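Local coordinates for protein endo-1,4-beta-xylanase C (Paenibacillus barcinonensis, PDB 4XUR) that hydrolyses internal beta-1,4 linkages of xylan; the part seen here is its CBM22-2 xylan-binding domain, holding xylotetraose, at residues W28-R31 with K35-V38; M144-P149 with I162-D167; S56-G61 with S154-T159. All blocks are in the same frame, centred on the assembly; numbering follows the deposited sequence.

Contact 1 (W28-R31 with K35-V38); sequences WRAR and KLEV. With XYP (beta-D-xylopyranose), chain D; XYP (beta-D-xylopyranose), chain B.
L36 has an unusual first torsion, chi1 -94°, well off the staggered value, and the turn spreads its two methyls beneath the 28-31 loop. CD1 lies 3.7 Å from A30 CA, with the A30 methyl beside it, while CD2 comes up under the R29 carbonyl, 3.6 Å from R29 O, and reaches W28 CB at 4.1 Å. No hydrogen bond crosses here; L36 also touches L50, T52 and P62. The loop precedes strand 35-40 of the CBM22 beta-sandwich, and at R31 it turns toward the xylan-binding cleft. R31 bends at chi3 (73°), which brings its guanidinium beside the chain B xylose, NH2 lying 3.1 Å from C5 of that sugar. The group is pinned by Y59 O at NH1 and by E98 at NH2, and makes a cation-pi contact with Y145. Its backbone O takes a weak hydrogen bond from O3 of the chain D xylose, 3.3 Å away. A leucine in place of R31 would probably leave E98 short of one of its ion-pair mates and Y59 O without its guanidinium donor. R29 also pairs with E98, and R29 NH1 donates to A30 O at 3.1 Å.

Contact 2 (M144-P149 with I162-D167); sequences MYAETP and IPFYVD. With CA (calcium ion), chain G; XYP (beta-D-xylopyranose), chain C.
O2 of the chain C xylose is gripped by Y145 and by E147, the residue whose backbone N rests against the F164 ring. Y145 OH donates to O2 at 3.0 Å, and O2 in turn donates a hydrogen bond to E147 OE1, short at 2.5 Å. The second carboxylate oxygen, OE2, accepts from O3 of the same sugar at 2.8 Å, so the acid spans two neighbouring hydroxyls; S96 OG also bonds to OE2 and steadies it from the second shell. OE1 sits in the plane of the Y145 ring, at its edge. E147 starts with CG between its backbone N and carbonyl carbon (chi1 64°) and then runs extended, which carries the carboxylate out into the cleft. On the opposite side of the strand, A146 faces inward. Strand 139-147 belongs to one sheet of the beta-sandwich and strand 164-173 to the other; the axes of 144-147 and 164-167 come within 9.3 Å at an angle of 149°, near antiparallel, with no hydrogen bond between them. The A146 methyl meets F164 CE1 at 3.8 Å, in an oblique approach to the ring, while A146 O lies at the ring's edge and in its plane. V166 CG1 closes on the same methyl at 4.2 Å, and F80 packs against both A146 and V166. One residue on, alternation turns D167 away from this core to chelate the calcium ion with both oxygens, OD1 and OD2 each at 2.5 Å. D19, E21, S46, R48 and a water complete that site, and H44 N donates to OD2.

Contact 3 (S56-G61 with S154-T159); sequences SETYHG and SEVTET. With XYP (beta-D-xylopyranose), chain B.
E57 reaches V156 by a folded path. Its CB lies 3.5 Å above the plane of the Y59 ring, offset toward the rim, and also 3.7 Å above the centre of the H60 imidazole. From there CG goes anti to the carbonyl carbon, and the bend at chi2 (-70°) swings the carboxylate back toward V156, the two side chains crossing at about a right angle. OE1 ends 3.8 Å from V156 CG2 and has a long, weak ion pair with K151; OE2 has a weak hydrogen bond from S153. V156 CG2 also touches T58 CG2 at 4.3 Å, and CG1 faces S56 O. E57 to H60 form a type I beta turn with a weak H60 N to E57 O bond; just before it S56 N donates to H60 ND1 (3.0 Å, 173°), tilted from the ring plane. That turn presents Y59 to the cleft, where the face opposite E57 stacks on the chain B xylose, C3 lying 3.7 Å above the ring plane and over its centre, an aromatic platform for xylan. The contact joins two loops of the all-beta domain, one linking strands 48-53 and 63-65, the other running from strand 139-147 to strand 164-173.

How the contacts relate
Contact 2 is the buried one, a bridge of apolar side chains between the two sheets; contact 1 lies at the surface and contact 3, partly buried, joins two loops. Contacts 1 and 2 share a sheet, through strands 35-40 and 164-173. None of the three has a hydrogen bond between its own segments; polar atoms turn instead to sugar, calcium or neighbouring residues. For the xylan cleft contact 1 supplies a guanidinium, contact 2 a hydroxyl and a carboxylate, contact 3 only a ring face, and contacts 1 and 3 meet the same chain B xylose. R31 NH1 lies 3.3 Å from Y145 CE2, and T148 N 3.3 Å from T58 O, a probable hydrogen bond. Contact 2 alone reaches calcium.

Contact 1 (W28-R31 with K35-V38)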
loop_
_atom_site.group_PDB
_atom_site.type_symbol
_atom_site.label_atom_id
_atom_site.label_comp_id
_atom_site.label_asym_id
_atom_site.label_seq_id
_atom_site.Cartn_x
_atom_site.Cartn_y
_atom_site.Cartn_z
ATOM N N TRP A 28 -5.394 -8.447 -3.290
ATOM C CA TRP A 28 -4.416 -7.912 -2.381
ATOM C C TRP A 28 -3.477 -9.066 -1.912
ATOM O O TRP A 28 -3.950 -10.177 -1.666
ATOM C CB TRP A 28 -5.087 -7.243 -1.207
ATOM C CG TRP A 28 -5.709 -5.911 -1.555
ATOM C CD1 TRP A 28 -6.944 -5.718 -2.077
ATOM C CD2 TRP A 28 -5.105 -4.607 -1.419
ATOM N NE1 TRP A 28 -7.167 -4.372 -2.277
ATOM C CE2 TRP A 28 -6.049 -3.655 -1.881
ATOM C CE3 TRP A 28 -3.855 -4.158 -0.979
ATOM C CZ2 TRP A 28 -5.795 -2.305 -1.899
ATOM C CZ3 TRP A 28 -3.600 -2.818 -0.968
ATOM C CH2 TRP A 28 -4.553 -1.874 -1.442
ATOM N N ARG A 29 -2.189 -8.794 -1.809
ATOM C CA ARG A 29 -1.177 -9.824 -1.461
ATOM C C ARG A 29 -0.096 -9.248 -0.526
ATOM O O ARG A 29 0.133 -8.050 -0.481
ATOM C CB ARG A 29 -0.518 -10.492 -2.646
ATOM C CG ARG A 29 0.345 -9.639 -3.573
ATOM C CD ARG A 29 1.155 -10.493 -4.538
ATOM N NE ARG A 29 1.954 -9.708 -5.485
ATOM C CZ ARG A 29 3.168 -9.204 -5.259
ATOM N NH1 ARG A 29 3.811 -9.323 -4.051
ATOM N NH2 ARG A 29 3.794 -8.539 -6.267
ATOM N N ALA A 30 0.576 -10.170 0.173
ATOM C CA ALA A 30 1.789 -9.841 0.916
ATOM C C ALA A 30 3.009 -9.677 -0.037
ATOM O O ALA A 30 3.001 -10.180 -1.189
ATOM C CB ALA A 30 2.051 -10.970 1.949
ATOM N N ARG A 31 4.089 -9.064 0.466
ATOM C CA ARG A 31 5.320 -8.883 -0.270
ATOM C C ARG A 31 6.431 -9.870 0.155
ATOM O O ARG A 31 7.419 -10.046 -0.560
ATOM C CB ARG A 31 5.794 -7.443 -0.114
ATOM C CG ARG A 31 4.743 -6.450 -0.618
ATOM C CD ARG A 31 5.291 -4.998 -0.710
ATOM N NE ARG A 31 6.203 -4.851 -1.811
ATOM C CZ ARG A 31 7.444 -4.341 -1.731
ATOM N NH1 ARG A 31 7.951 -3.961 -0.560
ATOM N NH2 ARG A 31 8.159 -4.232 -2.849
ATOM N N LYS A 35 1.339 -11.457 6.913
ATOM C CA LYS A 35 -0.051 -12.019 6.854
ATOM C C LYS A 35 -1.026 -10.869 6.625
ATOM O O LYS A 35 -1.041 -9.870 7.343
ATOM C CB LYS A 35 -0.384 -12.701 8.144
ATOM C CG LYS A 35 -1.850 -12.998 8.327
ATOM C CD LYS A 35 -2.107 -13.572 9.746
ATOM C CE LYS A 35 -3.534 -14.079 9.868
ATOM N NZ LYS A 35 -4.516 -12.998 10.288
ATOM N N LEU A 36 -1.879 -11.072 5.609
ATOM C CA LEU A 36 -2.984 -10.158 5.304
ATOM C C LEU A 36 -4.331 -10.780 5.596
ATOM O O LEU A 36 -4.542 -11.974 5.333
ATOM C CB LEU A 36 -2.949 -9.835 3.784
ATOM C CG LEU A 36 -2.183 -8.573 3.381
ATOM C CD1 LEU A 36 -0.694 -8.787 3.512
ATOM C CD2 LEU A 36 -2.587 -8.157 1.936
ATOM N N GLU A 37 -5.235 -9.972 6.158
ATOM C CA GLU A 37 -6.574 -10.454 6.583
ATOM C C GLU A 37 -7.576 -9.322 6.602
ATOM O O GLU A 37 -7.327 -8.260 7.167
ATOM C CB GLU A 37 -6.496 -11.092 7.966
ATOM C CG GLU A 37 -7.805 -11.701 8.411
ATOM C CD GLU A 37 -7.812 -12.047 9.882
ATOM O OE1 GLU A 37 -6.694 -12.091 10.500
ATOM O OE2 GLU A 37 -8.916 -12.266 10.416
ATOM N N VAL A 38 -8.721 -9.528 5.950
ATOM C CA VAL A 38 -9.799 -8.558 6.078
ATOM C C VAL A 38 -10.524 -8.780 7.408
ATOM O O VAL A 38 -11.109 -9.855 7.623
ATOM C CB VAL A 38 -10.824 -8.696 4.912
ATOM C CG1 VAL A 38 -11.929 -7.667 5.034
ATOM C CG2 VAL A 38 -10.130 -8.555 3.561
HETATM O O1 XYP D . 10.199 -12.641 -0.625
HETATM C C1 XYP D . 10.726 -12.256 -1.917
HETATM C C2 XYP D . 9.684 -11.400 -2.659
HETATM C C3 XYP D . 10.144 -9.996 -3.062
HETATM C C4 XYP D . 10.914 -9.341 -1.917
HETATM C C5 XYP D . 11.703 -10.297 -0.985
HETATM O O2 XYP D . 9.182 -12.058 -3.820
HETATM O O3 XYP D . 8.948 -9.178 -3.316
HETATM O O4 XYP D . 11.765 -8.363 -2.513
HETATM O O5 XYP D . 11.939 -11.525 -1.696
HETATM C C1 XYP B . 11.803 -7.089 -1.659
HETATM C C2 XYP B . 13.207 -6.592 -1.502
HETATM C C3 XYP B . 13.275 -5.297 -0.751
HETATM C C4 XYP B . 12.296 -4.288 -1.386
HETATM C C5 XYP B . 10.913 -4.898 -1.545
HETATM O O2 XYP B . 13.996 -7.616 -0.795
HETATM O O3 XYP B . 14.583 -4.740 -0.799
HETATM O O4 XYP B . 12.207 -3.170 -0.556
HETATM O O5 XYP B . 10.987 -6.078 -2.327
#

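Contact 2 (M144-P149 with I162-D167)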
loop_
_atom_site.group_PDB
_atom_site.type_symbol
_atom_site.label_atom_id
_atom_site.label_comp_id
_atom_site.label_asym_id
_atom_site.label_seq_id
_atom_site.Cartn_x
_atom_site.Cartn_y
_atom_site.Cartn_z
ATOM N N MET A 144 0.451 -0.807 -6.310
ATOM C CA MET A 144 0.500 0.108 -5.177
ATOM C C MET A 144 0.674 -0.686 -3.886
ATOM O O MET A 144 0.145 -1.756 -3.753
ATOM C CB MET A 144 -0.716 0.976 -5.110
ATOM C CG MET A 144 -2.017 0.257 -4.794
ATOM S SD MET A 144 -3.343 1.472 -4.643
ATOM C CE MET A 144 -2.783 2.349 -3.181
ATOM N N TYR A 145 1.410 -0.146 -2.904
ATOM C CA TYR A 145 1.522 -0.811 -1.626
ATOM C C TYR A 145 1.795 0.162 -0.504
ATOM O O TYR A 145 2.190 1.320 -0.786
ATOM C CB TYR A 145 2.579 -1.947 -1.644
ATOM C CG TYR A 145 4.020 -1.571 -1.812
ATOM C CD1 TYR A 145 4.537 -1.393 -3.080
ATOM C CD2 TYR A 145 4.901 -1.511 -0.715
ATOM C CE1 TYR A 145 5.873 -1.095 -3.262
ATOM C CE2 TYR A 145 6.248 -1.205 -0.876
ATOM C CZ TYR A 145 6.730 -1.033 -2.157
ATOM O OH TYR A 145 8.075 -0.740 -2.380
ATOM N N ALA A 146 1.561 -0.295 0.733
ATOM C CA ALA A 146 1.931 0.512 1.899
ATOM C C ALA A 146 3.025 -0.164 2.661
ATOM O O ALA A 146 3.104 -1.372 2.715
ATOM C CB ALA A 146 0.715 0.706 2.837
ATOM N N GLU A 147 3.854 0.664 3.326
ATOM C CA GLU A 147 4.996 0.157 4.086
ATOM C C GLU A 147 5.458 1.218 5.079
ATOM O O GLU A 147 4.948 2.303 5.124
ATOM C CB GLU A 147 6.138 -0.180 3.164
ATOM C CG GLU A 147 6.719 1.021 2.408
ATOM C CD GLU A 147 7.842 0.635 1.495
ATOM O OE1 GLU A 147 8.513 -0.433 1.701
ATOM O OE2 GLU A 147 8.087 1.413 0.548
ATOM N N THR A 148 6.442 0.857 5.902
ATOM C CA THR A 148 7.161 1.857 6.739
ATOM C C THR A 148 8.508 2.235 6.072
ATOM O O THR A 148 8.991 1.593 5.143
ATOM C CB THR A 148 7.365 1.341 8.179
ATOM O OG1 THR A 148 7.841 -0.004 8.179
ATOM C CG2 THR A 148 6.081 1.355 8.865
ATOM N N PRO A 149 9.091 3.329 6.550
ATOM C CA PRO A 149 10.331 3.782 5.823
ATOM C C PRO A 149 11.442 2.750 5.771
ATOM O O PRO A 149 11.716 2.062 6.710
ATOM C CB PRO A 149 10.741 5.011 6.651
ATOM C CG PRO A 149 9.470 5.565 7.176
ATOM C CD PRO A 149 8.640 4.326 7.504
ATOM N N ILE A 162 5.521 -2.769 13.152
ATOM C CA ILE A 162 4.240 -2.853 13.741
ATOM C C ILE A 162 3.147 -3.204 12.724
ATOM O O ILE A 162 3.243 -2.831 11.538
ATOM C CB ILE A 162 3.806 -1.533 14.464
ATOM C CG1 ILE A 162 3.920 -0.347 13.514
ATOM C CG2 ILE A 162 4.611 -1.337 15.726
ATOM C CD1 ILE A 162 2.744 0.572 13.635
ATOM N N PRO A 163 2.093 -3.947 13.158
ATOM C CA PRO A 163 0.960 -4.191 12.271
ATOM C C PRO A 163 0.184 -2.915 11.998
ATOM O O PRO A 163 0.246 -1.963 12.796
ATOM C CB PRO A 163 0.083 -5.168 13.067
ATOM C CG PRO A 163 0.370 -4.811 14.503
ATOM C CD PRO A 163 1.833 -4.414 14.551
ATOM N N PHE A 164 -0.533 -2.846 10.874
ATOM C CA PHE A 164 -1.320 -1.677 10.549
ATOM C C PHE A 164 -2.450 -2.014 9.551
ATOM O O PHE A 164 -2.445 -3.050 8.936
ATOM C CB PHE A 164 -0.466 -0.512 10.017
ATOM C CG PHE A 164 0.214 -0.774 8.687
ATOM C CD1 PHE A 164 -0.460 -0.587 7.523
ATOM C CD2 PHE A 164 1.522 -1.196 8.654
ATOM C CE1 PHE A 164 0.176 -0.836 6.312
ATOM C CE2 PHE A 164 2.175 -1.406 7.448
ATOM C CZ PHE A 164 1.461 -1.225 6.280
ATOM N N TYR A 165 -3.404 -1.109 9.505
ATOM C CA TYR A 165 -4.644 -1.223 8.727
ATOM C C TYR A 165 -4.617 -0.256 7.579
ATOM O O TYR A 165 -4.105 0.841 7.720
ATOM C CB TYR A 165 -5.877 -0.873 9.602
ATOM C CG TYR A 165 -5.955 -1.726 10.875
ATOM C CD1 TYR A 165 -5.216 -1.365 12.015
ATOM C CD2 TYR A 165 -6.684 -2.909 10.876
ATOM C CE1 TYR A 165 -5.276 -2.168 13.192
ATOM C CE2 TYR A 165 -6.740 -3.730 12.008
ATOM C CZ TYR A 165 -6.043 -3.316 13.170
ATOM O OH TYR A 165 -6.085 -4.114 14.292
ATOM N N VAL A 166 -5.169 -0.670 6.434
ATOM C CA VAL A 166 -5.524 0.283 5.377
ATOM C C VAL A 166 -6.989 0.125 4.949
ATOM O O VAL A 166 -7.553 -0.952 5.135
ATOM C CB VAL A 166 -4.659 0.163 4.077
ATOM C CG1 VAL A 166 -3.178 0.391 4.396
ATOM C CG2 VAL A 166 -4.844 -1.165 3.389
ATOM N N ASP A 167 -7.574 1.186 4.447
ATOM C CA ASP A 167 -8.983 1.216 4.027
ATOM C C ASP A 167 -9.223 2.324 2.998
ATOM O O ASP A 167 -8.407 3.225 2.823
ATOM C CB ASP A 167 -9.896 1.432 5.265
ATOM C CG ASP A 167 -11.293 0.923 5.092
ATOM O OD1 ASP A 167 -11.637 0.215 4.099
ATOM O OD2 ASP A 167 -12.079 1.200 6.030
HETATM CA CA CA G . -13.889 -0.244 5.014
HETATM C C1 XYP C . 12.038 -1.956 -1.254
HETATM C C2 XYP C . 11.314 -0.926 -0.387
HETATM C C3 XYP C . 11.220 0.433 -1.071
HETATM C C4 XYP C . 12.616 0.849 -1.590
HETATM C C5 XYP C . 13.272 -0.278 -2.394
HETATM O O2 XYP C . 9.984 -1.367 -0.146
HETATM O O3 XYP C . 10.751 1.415 -0.181
HETATM O O4 XYP C . 12.420 2.005 -2.438
HETATM O O5 XYP C . 13.369 -1.444 -1.603
HETATM O O HOH W 1 -14.840 1.518 4.098
#

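Contact 3 (S56-G61 with S154-T159)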
loop_
_atom_site.group_PDB
_atom_site.type_symbol
_atom_site.label_atom_id
_atom_site.label_comp_id
_atom_site.label_asym_id
_atom_site.label_seq_id
_atom_site.Cartn_x
_atom_site.Cartn_y
_atom_site.Cartn_z
ATOM N N SER A 56 8.051 -8.562 9.413
ATOM C CA SER A 56 9.438 -8.709 9.960
ATOM C C SER A 56 10.433 -8.003 9.021
ATOM O O SER A 56 11.660 -8.254 9.091
ATOM C CB SER A 56 9.778 -10.181 10.133
ATOM O OG SER A 56 9.819 -10.929 8.949
ATOM N N GLU A 57 9.912 -7.140 8.160
ATOM C CA GLU A 57 10.715 -6.205 7.405
ATOM C C GLU A 57 9.926 -4.897 7.224
ATOM O O GLU A 57 8.684 -4.865 7.351
ATOM C CB GLU A 57 11.086 -6.785 6.025
ATOM C CG GLU A 57 11.798 -8.122 5.977
ATOM C CD GLU A 57 13.240 -8.115 6.486
ATOM O OE1 GLU A 57 13.821 -7.055 6.727
ATOM O OE2 GLU A 57 13.795 -9.249 6.689
ATOM N N THR A 58 10.644 -3.792 6.987
ATOM C CA THR A 58 9.983 -2.495 6.799
ATOM C C THR A 58 9.155 -2.585 5.544
ATOM O O THR A 58 8.114 -1.936 5.440
ATOM C CB THR A 58 10.981 -1.308 6.558
ATOM O OG1 THR A 58 11.783 -1.600 5.401
ATOM C CG2 THR A 58 11.869 -1.068 7.762
ATOM N N TYR A 59 9.638 -3.398 4.592
ATOM C CA TYR A 59 8.986 -3.515 3.283
ATOM C C TYR A 59 7.781 -4.483 3.206
ATOM O O TYR A 59 7.134 -4.569 2.138
ATOM C CB TYR A 59 10.034 -3.829 2.206
ATOM C CG TYR A 59 10.771 -5.119 2.336
ATOM C CD1 TYR A 59 10.202 -6.320 1.923
ATOM C CD2 TYR A 59 12.081 -5.154 2.857
ATOM C CE1 TYR A 59 10.899 -7.524 2.036
ATOM C CE2 TYR A 59 12.789 -6.363 2.959
ATOM C CZ TYR A 59 12.185 -7.536 2.540
ATOM O OH TYR A 59 12.864 -8.755 2.632
ATOM N N HIS A 60 7.488 -5.188 4.286
ATOM C CA HIS A 60 6.245 -5.951 4.403
ATOM C C HIS A 60 5.054 -5.005 4.503
ATOM O O HIS A 60 5.051 -4.062 5.290
ATOM C CB HIS A 60 6.298 -6.905 5.616
ATOM C CG HIS A 60 7.285 -7.983 5.469
ATOM N ND1 HIS A 60 7.603 -8.857 6.500
ATOM C CD2 HIS A 60 8.002 -8.386 4.405
ATOM C CE1 HIS A 60 8.503 -9.725 6.061
ATOM N NE2 HIS A 60 8.758 -9.468 4.797
ATOM N N GLY A 61 4.024 -5.292 3.727
ATOM C CA GLY A 61 2.842 -4.452 3.644
ATOM C C GLY A 61 1.886 -4.923 2.586
ATOM O O GLY A 61 2.248 -5.816 1.791
ATOM N N SER A 154 19.450 -5.695 8.492
ATOM C CA SER A 154 20.447 -5.511 9.547
ATOM C C SER A 154 19.957 -4.645 10.730
ATOM O O SER A 154 20.177 -4.984 11.862
ATOM C CB SER A 154 21.679 -4.831 8.934
ATOM O OG SER A 154 21.258 -3.820 8.013
ATOM N N GLU A 155 19.284 -3.534 10.432
ATOM C CA GLU A 155 18.869 -2.506 11.405
ATOM C C GLU A 155 17.336 -2.485 11.750
ATOM O O GLU A 155 16.886 -1.663 12.505
ATOM C CB GLU A 155 19.218 -1.108 10.832
ATOM C CG GLU A 155 20.696 -0.719 10.800
ATOM C CD GLU A 155 20.890 0.784 11.047
ATOM O OE1 GLU A 155 20.616 1.634 10.164
ATOM O OE2 GLU A 155 21.329 1.135 12.150
ATOM N N VAL A 156 16.536 -3.391 11.177
ATOM C CA VAL A 156 15.042 -3.326 11.366
ATOM C C VAL A 156 14.736 -3.488 12.852
ATOM O O VAL A 156 15.361 -4.310 13.545
ATOM C CB VAL A 156 14.330 -4.413 10.511
ATOM C CG1 VAL A 156 12.830 -4.425 10.771
ATOM C CG2 VAL A 156 14.584 -4.146 9.045
ATOM N N THR A 157 13.762 -2.751 13.336
ATOM C CA THR A 157 13.372 -2.802 14.771
ATOM C C THR A 157 11.895 -3.179 14.944
ATOM O O THR A 157 11.173 -3.357 13.987
ATOM C CB THR A 157 13.544 -1.426 15.421
ATOM O OG1 THR A 157 12.656 -0.509 14.775
ATOM C CG2 THR A 157 14.943 -0.931 15.238
ATOM N N GLU A 158 11.496 -3.330 16.186
ATOM C CA GLU A 158 10.086 -3.479 16.552
ATOM C C GLU A 158 9.156 -2.394 16.063
ATOM O O GLU A 158 8.049 -2.707 15.535
ATOM C CB GLU A 158 9.991 -3.461 18.053
ATOM C CG GLU A 158 8.546 -3.272 18.597
ATOM C CD GLU A 158 8.367 -3.758 20.004
ATOM O OE1 GLU A 158 7.179 -3.924 20.414
ATOM O OE2 GLU A 158 9.350 -4.037 20.709
ATOM N N THR A 159 9.520 -1.141 16.284
ATOM C CA THR A 159 8.690 0.016 15.967
ATOM C C THR A 159 8.468 0.091 14.456
ATOM O O THR A 159 7.411 0.516 13.990
ATOM C CB THR A 159 9.340 1.337 16.451
ATOM O OG1 THR A 159 10.743 1.341 16.152
ATOM C CG2 THR A 159 9.201 1.488 17.944
HETATM C C1 XYP B . 11.803 -7.089 -1.659
HETATM C C2 XYP B . 13.207 -6.592 -1.502
HETATM C C3 XYP B . 13.275 -5.297 -0.751
HETATM C C4 XYP B . 12.296 -4.288 -1.386
HETATM C C5 XYP B . 10.913 -4.898 -1.545
HETATM O O2 XYP B . 13.996 -7.616 -0.795
HETATM O O3 XYP B . 14.583 -4.740 -0.799
HETATM O O4 XYP B . 12.207 -3.170 -0.556
HETATM O O5 XYP B . 10.987 -6.078 -2.327
#